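Local coordinates for ribokinase (Cryptococcus neoformans var. grubii serotype A, PDB 6CW5), which probably phosphorylates D-ribose at its O-5 hydroxyl, using ATP and a divalent cation, most likely magnesium, to yield D-ribose 5-phosphate and ADP, at residues Gly19-Leu29 with Ser41-Gly52; Glu67-Ile77 with Thr90-Thr101. One frame throughout, in Å; residues are numbered along the deposited sequence.

Overall arrangement
From the N terminus the chain runs through residues 19-29 and returns along 41-52, so interaction 1 closes a short loop of eleven residues without regular structure and forms the edge hairpin of the small four-stranded sheet. Helix 51-61 then leads to strand 66-73, where interaction 2 begins. It closes a second loop, made mostly by helix 77-85, and pairs 67-77 with 90-101 at one edge of the large sheet. The two contacts follow in series, neither enclosing nor crossing the other, with centres about 17 Å apart. They meet where Val-21 packs on Leu-68 and Ile-72, joining the small sheet, probably a lid as in related ribokinases, to the large one.

Interaction 1: residues Gly19-Leu29 with Ser41-Gly52; sequences GSVNIDEFFHL and STGLTKRAGGKG. With GOL (glycerol), chain B.
Asn-22, Asp-24, Gly-50 and Lys-51 together grip a glycerol, probably from the crystallisation liquor, at the inner end of the strand pair, in the predicted substrate site. Asp-24 takes a glycerol hydroxyl on each carboxylate oxygen: OD1 accepts from O2 at 2.7 Å, OD2 from O1. Asn-22 ND2 points almost straight at the same O2 (2.9 Å, 178° at the hydrogen). Gly-50 N, at the N-cap position before helix 51-61, donates to glycerol O1 and weakly to O2. Lys-51 bends at chi2 and again at chi4, bringing NZ to glycerol O3 while also forming a salt bridge with Asp-281, the predicted proton acceptor; Glu-146 binds the glycerol too. All of these residues belong to the predicted substrate site, so the glycerol is consistent with a stand-in for ribose. Gly-49 allows the close passage of Asp-24 OD2, 3.5 Å from its CA, and a water links that oxygen to Ala-48 O.

The strands form an antiparallel hairpin in the small sheet that, as in other ribokinases, probably makes the lid over the sugar. Farther out, Leu-44 CD1 sits over the centre of one Phe-27 ring face in a CH-pi contact, 3.8 Å from the ring centroid, while Ser-41 OG lies at that ring's edge. Beside them Glu-25 and Lys-46 run alongside each other as a long salt bridge (OE2 to NZ, 3.8 Å) bridged by a water; Glu-25 OE1 turns to Arg-103. On the other face, His-28 NE2 and Thr-45 OG1 share a nearly straight hydrogen bond of 3.1 Å at the imidazole edge.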
loop_
_atom_site.group_PDB
_atom_site.type_symbol
_atom_site.label_atom_id
_atom_site.label_comp_id
_atom_site.label_asym_id
_atom_site.label_seq_id
_atom_site.Cartn_x
_atom_site.Cartn_y
_atom_site.Cartn_z
ATOM N N GLY A 19 -6.599 -3.093 -10.143
ATOM C CA GLY A 19 -6.585 -1.806 -10.822
ATOM C C GLY A 19 -7.913 -1.093 -10.737
ATOM O O GLY A 19 -8.775 -1.421 -9.929
ATOM N N SER A 20 -8.056 -0.108 -11.594
ATOM C CA SER A 20 -9.093 0.910 -11.459
ATOM C C SER A 20 -10.317 0.601 -12.302
ATOM O O SER A 20 -10.240 -0.086 -13.324
ATOM C CB SER A 20 -8.505 2.252 -11.909
ATOM O OG SER A 20 -8.018 2.120 -13.242
ATOM N N VAL A 21 -11.441 1.209 -11.898
ATOM C CA VAL A 21 -12.664 1.300 -12.682
ATOM C C VAL A 21 -13.047 2.765 -12.733
ATOM O O VAL A 21 -13.128 3.417 -11.688
ATOM C CB VAL A 21 -13.801 0.481 -12.055
ATOM C CG1 VAL A 21 -15.093 0.595 -12.886
ATOM C CG2 VAL A 21 -13.355 -0.974 -11.913
ATOM N N ASN A 22 -13.269 3.286 -13.942
ATOM C CA ASN A 22 -13.653 4.678 -14.128
ATOM C C ASN A 22 -14.950 4.758 -14.906
ATOM O O ASN A 22 -15.220 3.943 -15.795
ATOM C CB ASN A 22 -12.616 5.479 -14.925
ATOM C CG ASN A 22 -11.320 5.681 -14.169
ATOM O OD1 ASN A 22 -11.297 5.726 -12.947
ATOM N ND2 ASN A 22 -10.258 5.851 -14.902
ATOM N N ILE A 23 -15.740 5.763 -14.571
ATOM C CA ILE A 23 -16.774 6.242 -15.485
ATOM C C ILE A 23 -16.106 7.332 -16.311
ATOM O O ILE A 23 -15.698 8.355 -15.764
ATOM C CB ILE A 23 -18.003 6.752 -14.733
ATOM C CG1 ILE A 23 -18.617 5.586 -13.956
ATOM C CG2 ILE A 23 -19.010 7.363 -15.722
ATOM C CD1 ILE A 23 -19.779 5.990 -13.041
ATOM N N ASP A 24 -15.966 7.097 -17.622
ATOM C CA ASP A 24 -15.325 8.040 -18.524
ATOM C C ASP A 24 -16.371 9.026 -19.010
ATOM O O ASP A 24 -17.421 8.621 -19.501
ATOM C CB ASP A 24 -14.723 7.331 -19.738
ATOM C CG ASP A 24 -13.471 6.508 -19.394
ATOM O OD1 ASP A 24 -13.015 6.552 -18.234
ATOM O OD2 ASP A 24 -12.959 5.849 -20.315
ATOM N N GLU A 25 -16.064 10.312 -18.913
ATOM C CA GLU A 25 -16.923 11.341 -19.476
ATOM C C GLU A 25 -16.151 12.008 -20.600
ATOM O O GLU A 25 -15.154 12.694 -20.343
ATOM C CB GLU A 25 -17.318 12.335 -18.404
ATOM C CG GLU A 25 -18.285 11.750 -17.407
ATOM C CD GLU A 25 -18.723 12.788 -16.404
ATOM O OE1 GLU A 25 -17.874 13.227 -15.619
ATOM O OE2 GLU A 25 -19.908 13.184 -16.432
ATOM N N PHE A 26 -16.595 11.776 -21.842
ATOM C CA PHE A 26 -15.986 12.393 -23.015
ATOM C C PHE A 26 -16.719 13.692 -23.327
ATOM O O PHE A 26 -17.860 13.660 -23.790
ATOM C CB PHE A 26 -16.060 11.473 -24.225
ATOM C CG PHE A 26 -15.229 10.237 -24.085
ATOM C CD1 PHE A 26 -13.925 10.215 -24.557
ATOM C CD2 PHE A 26 -15.750 9.102 -23.475
ATOM C CE1 PHE A 26 -13.146 9.072 -24.420
ATOM C CE2 PHE A 26 -14.974 7.947 -23.336
ATOM C CZ PHE A 26 -13.677 7.939 -23.807
ATOM N N PHE A 27 -16.030 14.815 -23.133
ATOM C CA PHE A 27 -16.519 16.136 -23.511
ATOM C C PHE A 27 -15.954 16.497 -24.883
ATOM O O PHE A 27 -14.741 16.699 -25.033
ATOM C CB PHE A 27 -16.104 17.150 -22.453
ATOM C CG PHE A 27 -16.828 16.999 -21.159
ATOM C CD1 PHE A 27 -17.993 17.708 -20.917
ATOM C CD2 PHE A 27 -16.334 16.167 -20.162
ATOM C CE1 PHE A 27 -18.676 17.557 -19.694
ATOM C CE2 PHE A 27 -16.992 16.014 -18.953
ATOM C CZ PHE A 27 -18.160 16.708 -18.701
ATOM N N HIS A 28 -16.821 16.580 -25.884
ATOM C CA HIS A 28 -16.358 16.887 -27.230
ATOM C C HIS A 28 -16.116 18.385 -27.376
ATOM O O HIS A 28 -17.006 19.203 -27.103
ATOM C CB HIS A 28 -17.372 16.352 -28.242
ATOM C CG HIS A 28 -17.654 14.894 -28.041
ATOM N ND1 HIS A 28 -16.855 13.902 -28.568
ATOM C CD2 HIS A 28 -18.598 14.264 -27.300
ATOM C CE1 HIS A 28 -17.312 12.724 -28.187
ATOM N NE2 HIS A 28 -18.372 12.916 -27.420
ATOM N N LEU A 29 -14.920 18.747 -27.837
ATOM C CA LEU A 29 -14.476 20.135 -27.829
ATOM C C LEU A 29 -13.724 20.476 -29.110
ATOM O O LEU A 29 -13.143 19.592 -29.740
ATOM C CB LEU A 29 -13.561 20.372 -26.619
ATOM C CG LEU A 29 -14.286 20.441 -25.274
ATOM C CD1 LEU A 29 -13.302 20.067 -24.173
ATOM C CD2 LEU A 29 -14.812 21.826 -25.062
ATOM N N SER A 41 -18.519 22.523 -24.447
ATOM C CA SER A 41 -18.477 21.240 -25.146
ATOM C C SER A 41 -19.659 21.132 -26.104
ATOM O O SER A 41 -20.723 21.726 -25.881
ATOM C CB SER A 41 -18.471 20.071 -24.147
ATOM O OG SER A 41 -19.647 20.079 -23.357
ATOM N N THR A 42 -19.458 20.407 -27.212
ATOM C CA THR A 42 -20.520 20.194 -28.195
ATOM C C THR A 42 -21.341 18.948 -27.910
ATOM O O THR A 42 -22.342 18.718 -28.593
ATOM C CB THR A 42 -19.936 20.079 -29.606
ATOM O OG1 THR A 42 -18.971 19.018 -29.625
ATOM C CG2 THR A 42 -19.297 21.402 -30.033
ATOM N N GLY A 43 -20.939 18.161 -26.929
ATOM C CA GLY A 43 -21.583 16.894 -26.642
ATOM C C GLY A 43 -20.836 16.248 -25.496
ATOM O O GLY A 43 -19.698 16.610 -25.193
ATOM N N LEU A 44 -21.519 15.316 -24.834
ATOM C CA LEU A 44 -20.935 14.564 -23.727
ATOM C C LEU A 44 -21.341 13.114 -23.913
ATOM O O LEU A 44 -22.513 12.826 -24.172
ATOM C CB LEU A 44 -21.423 15.095 -22.370
ATOM C CG LEU A 44 -21.285 14.246 -21.118
ATOM C CD1 LEU A 44 -19.808 13.998 -20.812
ATOM C CD2 LEU A 44 -21.966 14.942 -19.948
ATOM N N THR A 45 -20.371 12.215 -23.792
ATOM C CA THR A 45 -20.594 10.788 -23.907
ATOM C C THR A 45 -20.034 10.147 -22.647
ATOM O O THR A 45 -18.903 10.426 -22.284
ATOM C CB THR A 45 -19.883 10.215 -25.144
ATOM O OG1 THR A 45 -20.361 10.860 -26.328
ATOM C CG2 THR A 45 -20.131 8.720 -25.257
ATOM N N LYS A 46 -20.840 9.331 -21.965
ATOM C CA LYS A 46 -20.365 8.605 -20.794
ATOM C C LYS A 46 -20.156 7.152 -21.180
ATOM O O LYS A 46 -21.032 6.540 -21.799
ATOM C CB LYS A 46 -21.352 8.693 -19.626
ATOM C CG LYS A 46 -21.366 10.032 -18.892
ATOM C CD LYS A 46 -22.005 9.880 -17.498
ATOM C CE LYS A 46 -22.344 11.239 -16.884
ATOM N NZ LYS A 46 -22.914 11.112 -15.515
ATOM N N ARG A 47 -19.011 6.585 -20.799
ATOM C CA ARG A 47 -18.734 5.197 -21.141
ATOM C C ARG A 47 -18.010 4.546 -19.977
ATOM O O ARG A 47 -17.347 5.226 -19.194
ATOM C CB ARG A 47 -17.885 5.093 -22.420
ATOM C CG ARG A 47 -18.478 5.825 -23.624
ATOM C CD ARG A 47 -18.179 5.102 -24.900
ATOM N NE ARG A 47 -18.747 5.756 -26.075
ATOM C CZ ARG A 47 -19.892 5.399 -26.642
ATOM N NH1 ARG A 47 -20.598 4.398 -26.135
ATOM N NH2 ARG A 47 -20.332 6.044 -27.714
ATOM N N ALA A 48 -18.166 3.227 -19.856
ATOM C CA ALA A 48 -17.349 2.482 -18.901
ATOM C C ALA A 48 -15.882 2.566 -19.299
ATOM O O ALA A 48 -15.541 2.475 -20.479
ATOM C CB ALA A 48 -17.793 1.024 -18.853
ATOM N N GLY A 49 -15.023 2.737 -18.314
ATOM C CA GLY A 49 -13.598 2.855 -18.563
ATOM C C GLY A 49 -12.742 2.476 -17.356
ATOM O O GLY A 49 -13.156 1.685 -16.506
ATOM N N GLY A 50 -11.541 3.066 -17.295
ATOM C CA GLY A 50 -10.556 2.784 -16.265
ATOM C C GLY A 50 -9.500 1.793 -16.734
ATOM O O GLY A 50 -9.816 0.829 -17.433
ATOM N N LYS A 51 -8.235 2.034 -16.379
ATOM C CA LYS A 51 -7.161 1.127 -16.802
ATOM C C LYS A 51 -7.454 -0.321 -16.390
ATOM O O LYS A 51 -7.354 -1.246 -17.212
ATOM C CB LYS A 51 -5.825 1.610 -16.233
ATOM C CG LYS A 51 -5.227 2.854 -16.933
ATOM C CD LYS A 51 -4.471 2.509 -18.195
ATOM C CE LYS A 51 -4.482 3.686 -19.207
ATOM N NZ LYS A 51 -5.923 3.923 -19.660
ATOM N N GLY A 52 -7.900 -0.541 -15.157
ATOM C CA GLY A 52 -8.124 -1.913 -14.720
ATOM C C GLY A 52 -9.289 -2.573 -15.438
ATOM O O GLY A 52 -9.173 -3.688 -15.952
HETATM C C1 GOL B . -9.505 4.949 -19.806
HETATM O O1 GOL B . -10.856 4.506 -20.122
HETATM C C2 GOL B . -9.669 6.107 -18.794
HETATM O O2 GOL B . -10.519 5.764 -17.753
HETATM C C3 GOL B . -8.268 6.520 -18.302
HETATM O O3 GOL B . -7.736 5.375 -17.640
HETATM O O HOH W 1 -14.390 4.566 -22.029
HETATM O O HOH W 2 -20.649 12.406 -13.608
#

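Interaction 2: residues Glu67-Ile77 with Thr90-Thr101; sequences ELDGAIGDDGI and TDKLKIVKDEVT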
loop_
_atom_site.group_PDB
_atom_site.type_symbol
_atom_site.label_atom_id
_atom_site.label_comp_id
_atom_site.label_asym_id
_atom_site.label_seq_id
_atom_site.Cartn_x
_atom_site.Cartn_y
_atom_site.Cartn_z
ATOM N N GLU A 67 -9.973 -11.984 -13.363
ATOM C CA GLU A 67 -10.685 -11.433 -12.210
ATOM C C GLU A 67 -10.188 -10.017 -11.965
ATOM O O GLU A 67 -8.997 -9.759 -12.113
ATOM C CB GLU A 67 -10.435 -12.248 -10.931
ATOM C CG GLU A 67 -10.876 -13.699 -10.975
ATOM C CD GLU A 67 -12.277 -13.918 -10.442
ATOM O OE1 GLU A 67 -12.794 -13.079 -9.662
ATOM O OE2 GLU A 67 -12.864 -14.951 -10.818
ATOM N N LEU A 68 -11.083 -9.112 -11.565
ATOM C CA LEU A 68 -10.717 -7.727 -11.266
ATOM C C LEU A 68 -10.845 -7.463 -9.767
ATOM O O LEU A 68 -11.853 -7.841 -9.146
ATOM C CB LEU A 68 -11.592 -6.752 -12.063
ATOM C CG LEU A 68 -11.341 -5.263 -11.791
ATOM C CD1 LEU A 68 -9.929 -4.853 -12.214
ATOM C CD2 LEU A 68 -12.402 -4.397 -12.513
ATOM N N ASP A 69 -9.786 -6.899 -9.171
ATOM C CA ASP A 69 -9.742 -6.581 -7.745
ATOM C C ASP A 69 -9.671 -5.055 -7.629
ATOM O O ASP A 69 -8.717 -4.441 -8.103
ATOM C CB ASP A 69 -8.526 -7.269 -7.100
ATOM C CG ASP A 69 -8.390 -7.001 -5.615
ATOM O OD1 ASP A 69 -8.894 -5.984 -5.111
ATOM O OD2 ASP A 69 -7.703 -7.786 -4.958
ATOM N N GLY A 70 -10.674 -4.441 -7.006
ATOM C CA GLY A 70 -10.693 -2.987 -6.924
ATOM C C GLY A 70 -11.986 -2.539 -6.273
ATOM O O GLY A 70 -12.573 -3.298 -5.502
ATOM N N ALA A 71 -12.450 -1.326 -6.570
ATOM C CA ALA A 71 -13.643 -0.848 -5.887
ATOM C C ALA A 71 -14.380 0.162 -6.754
ATOM O O ALA A 71 -13.768 0.933 -7.500
ATOM C CB ALA A 71 -13.295 -0.209 -4.543
ATOM N N ILE A 72 -15.701 0.181 -6.603
ATOM C CA ILE A 72 -16.563 1.169 -7.246
ATOM C C ILE A 72 -17.500 1.737 -6.191
ATOM O O ILE A 72 -17.608 1.221 -5.075
ATOM C CB ILE A 72 -17.388 0.576 -8.409
ATOM C CG1 ILE A 72 -18.245 -0.593 -7.893
ATOM C CG2 ILE A 72 -16.443 0.141 -9.544
ATOM C CD1 ILE A 72 -19.336 -1.037 -8.887
ATOM N N GLY A 73 -18.220 2.798 -6.576
ATOM C CA GLY A 73 -19.360 3.218 -5.793
ATOM C C GLY A 73 -20.652 2.630 -6.333
ATOM O O GLY A 73 -20.656 1.984 -7.379
ATOM N N ASP A 74 -21.745 2.878 -5.597
ATOM C CA ASP A 74 -23.076 2.477 -6.056
ATOM C C ASP A 74 -23.316 2.884 -7.504
ATOM O O ASP A 74 -23.968 2.158 -8.263
ATOM C CB ASP A 74 -24.155 3.115 -5.177
ATOM C CG ASP A 74 -24.484 2.299 -3.950
ATOM O OD1 ASP A 74 -23.804 1.287 -3.696
ATOM O OD2 ASP A 74 -25.445 2.673 -3.239
ATOM N N ASP A 75 -22.814 4.062 -7.896
ATOM C CA ASP A 75 -23.112 4.604 -9.213
ATOM C C ASP A 75 -22.385 3.874 -10.331
ATOM O O ASP A 75 -22.660 4.144 -11.506
ATOM C CB ASP A 75 -22.783 6.102 -9.257
ATOM C CG ASP A 75 -21.314 6.418 -8.991
ATOM O OD1 ASP A 75 -20.510 5.539 -8.579
ATOM O OD2 ASP A 75 -20.954 7.596 -9.218
ATOM N N GLY A 76 -21.488 2.950 -9.999
ATOM C CA GLY A 76 -20.751 2.200 -10.989
ATOM C C GLY A 76 -21.214 0.778 -11.160
ATOM O O GLY A 76 -20.564 0.019 -11.904
ATOM N N ILE A 77 -22.304 0.370 -10.523
ATOM C CA ILE A 77 -22.734 -1.022 -10.616
ATOM C C ILE A 77 -22.976 -1.424 -12.068
ATOM O O ILE A 77 -22.695 -2.564 -12.454
ATOM C CB ILE A 77 -23.970 -1.243 -9.723
ATOM C CG1 ILE A 77 -23.541 -1.240 -8.254
ATOM C CG2 ILE A 77 -24.681 -2.544 -10.070
ATOM C CD1 ILE A 77 -24.709 -1.007 -7.279
ATOM N N THR A 90 -15.757 -10.767 -10.620
ATOM C CA THR A 90 -15.886 -9.527 -9.860
ATOM C C THR A 90 -16.095 -9.747 -8.363
ATOM O O THR A 90 -16.536 -8.816 -7.675
ATOM C CB THR A 90 -17.049 -8.685 -10.396
ATOM O OG1 THR A 90 -18.258 -9.446 -10.270
ATOM C CG2 THR A 90 -16.821 -8.318 -11.864
ATOM N N ASP A 91 -15.813 -10.946 -7.833
ATOM C CA ASP A 91 -15.974 -11.141 -6.389
ATOM C C ASP A 91 -15.147 -10.139 -5.587
ATOM O O ASP A 91 -15.526 -9.779 -4.468
ATOM C CB ASP A 91 -15.575 -12.551 -5.972
ATOM C CG ASP A 91 -16.576 -13.594 -6.401
ATOM O OD1 ASP A 91 -17.592 -13.222 -7.039
ATOM O OD2 ASP A 91 -16.332 -14.788 -6.103
ATOM N N LYS A 92 -14.017 -9.696 -6.127
ATOM C CA LYS A 92 -13.126 -8.771 -5.436
ATOM C C LYS A 92 -13.329 -7.334 -5.882
ATOM O O LYS A 92 -12.487 -6.484 -5.580
ATOM C CB LYS A 92 -11.666 -9.167 -5.659
ATOM C CG LYS A 92 -11.352 -10.620 -5.267
ATOM C CD LYS A 92 -11.345 -10.816 -3.779
ATOM C CE LYS A 92 -10.763 -12.193 -3.423
ATOM N NZ LYS A 92 -11.614 -13.332 -3.900
ATOM N N LEU A 93 -14.411 -7.045 -6.605
ATOM C CA LEU A 93 -14.733 -5.678 -7.024
ATOM C C LEU A 93 -15.743 -5.153 -6.008
ATOM O O LEU A 93 -16.943 -5.462 -6.068
ATOM C CB LEU A 93 -15.253 -5.635 -8.457
ATOM C CG LEU A 93 -15.597 -4.225 -8.969
ATOM C CD1 LEU A 93 -14.366 -3.327 -8.938
ATOM C CD2 LEU A 93 -16.163 -4.281 -10.366
ATOM N N LYS A 94 -15.234 -4.384 -5.047
ATOM C CA LYS A 94 -15.999 -3.982 -3.888
ATOM C C LYS A 94 -16.887 -2.802 -4.245
ATOM O O LYS A 94 -16.491 -1.930 -5.017
ATOM C CB LYS A 94 -15.054 -3.612 -2.742
ATOM C CG LYS A 94 -14.266 -4.852 -2.215
ATOM C CD LYS A 94 -12.959 -4.497 -1.514
ATOM C CE LYS A 94 -11.837 -4.136 -2.489
ATOM N NZ LYS A 94 -11.302 -5.281 -3.291
ATOM N N ILE A 95 -18.084 -2.775 -3.659
ATOM C CA ILE A 95 -18.999 -1.651 -3.807
ATOM C C ILE A 95 -18.975 -0.871 -2.502
ATOM O O ILE A 95 -19.347 -1.400 -1.443
ATOM C CB ILE A 95 -20.416 -2.127 -4.148
ATOM C CG1 ILE A 95 -20.394 -2.933 -5.456
ATOM C CG2 ILE A 95 -21.343 -0.938 -4.253
ATOM C CD1 ILE A 95 -21.704 -3.684 -5.737
ATOM N N VAL A 96 -18.575 0.388 -2.575
ATOM C CA VAL A 96 -18.270 1.184 -1.392
ATOM C C VAL A 96 -19.420 2.134 -1.141
ATOM O O VAL A 96 -19.741 2.958 -2.001
ATOM C CB VAL A 96 -16.963 1.969 -1.564
ATOM C CG1 VAL A 96 -16.621 2.695 -0.279
ATOM C CG2 VAL A 96 -15.850 1.026 -1.964
ATOM N N LYS A 97 -20.010 2.035 0.044
ATOM C CA LYS A 97 -21.076 2.935 0.432
ATOM C C LYS A 97 -20.540 4.350 0.631
ATOM O O LYS A 97 -19.427 4.546 1.125
ATOM C CB LYS A 97 -21.729 2.429 1.718
ATOM N N ASP A 98 -21.345 5.341 0.253
ATOM C CA ASP A 98 -20.981 6.745 0.428
ATOM C C ASP A 98 -19.685 7.102 -0.306
ATOM O O ASP A 98 -18.967 8.016 0.101
ATOM C CB ASP A 98 -20.850 7.112 1.910
ATOM C CG ASP A 98 -22.105 6.826 2.702
ATOM O OD1 ASP A 98 -23.216 6.944 2.142
ATOM O OD2 ASP A 98 -21.975 6.489 3.896
ATOM N N GLU A 99 -19.363 6.384 -1.374
ATOM C CA GLU A 99 -18.232 6.713 -2.236
ATOM C C GLU A 99 -18.718 6.716 -3.674
ATOM O O GLU A 99 -19.719 6.085 -4.000
ATOM C CB GLU A 99 -17.075 5.721 -2.086
ATOM C CG GLU A 99 -15.818 6.107 -2.850
ATOM C CD GLU A 99 -15.353 7.532 -2.585
ATOM O OE1 GLU A 99 -14.499 7.725 -1.694
ATOM O OE2 GLU A 99 -15.830 8.469 -3.265
ATOM N N VAL A 100 -18.032 7.459 -4.539
ATOM C CA VAL A 100 -18.386 7.457 -5.952
ATOM C C VAL A 100 -17.340 6.658 -6.713
ATOM O O VAL A 100 -16.165 6.585 -6.327
ATOM C CB VAL A 100 -18.533 8.876 -6.544
ATOM C CG1 VAL A 100 -19.734 9.601 -5.917
ATOM C CG2 VAL A 100 -17.239 9.678 -6.398
ATOM N N THR A 101 -17.784 6.042 -7.803
ATOM C CA THR A 101 -16.855 5.429 -8.738
ATOM C C THR A 101 -15.868 6.477 -9.250
ATOM O O THR A 101 -16.229 7.643 -9.458
ATOM C CB THR A 101 -17.666 4.808 -9.884
ATOM O OG1 THR A 101 -18.606 3.873 -9.325
ATOM C CG2 THR A 101 -16.768 4.052 -10.861
HETATM O O HOH W 3 -12.736 -10.428 -8.482
HETATM O O HOH W 4 -12.099 -14.017 -7.048
HETATM O O HOH W 5 -21.822 3.799 -3.085
HETATM O O HOH W 6 -18.619 8.564 -10.276
HETATM O O HOH W 7 -22.099 6.041 -5.722
#
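Ile-72 lies alongside Ile-95, with Ile-72 CG1 4.0 Å from Ile-95 CG1. Its CG2 reaches across to Leu-93 CD1. Its CG1 is wedged between the backbone N and carbonyl carbon (chi1 58°), a torsion that leaves CG2 beside the N, next to the methyl of Thr-101. On the opposite face of the strand pair Ala-71 CB meets Val-96 CG2 at 3.8 Å.

Lys-94 bends at chi3 and chi4 to turn NZ back toward the backbone of its own segment. Lys-94 NZ donates to Lys-92 O at 2.8 Å and forms a salt bridge with Asp-69 OD1 at 3.1 Å, met from above the carboxylate plane; Asp-69 OD2 is held by Tyr-155. Gly-70 N approaches Lys-92 O from the other face of its carbonyl plane. At the far end Asp-75 OD1 accepts twice from Thr-101: from N on its syn lone pair, and from OG1, 2.6 Å away and above the plane. Thr-101 OG1 in turn receives Gly-73 N (3.0 Å), fixing the hydroxyl's rotation.

Strands 66-73 and 93-96 are the parallel strands of a beta-alpha-beta unit. Its helix 77-85 covers the Ile-72 and Leu-93 face through Lys-80, strand 15-18 flanks strand 66-73, and strand 93-96 is an outermost strand of the large sheet within this chain.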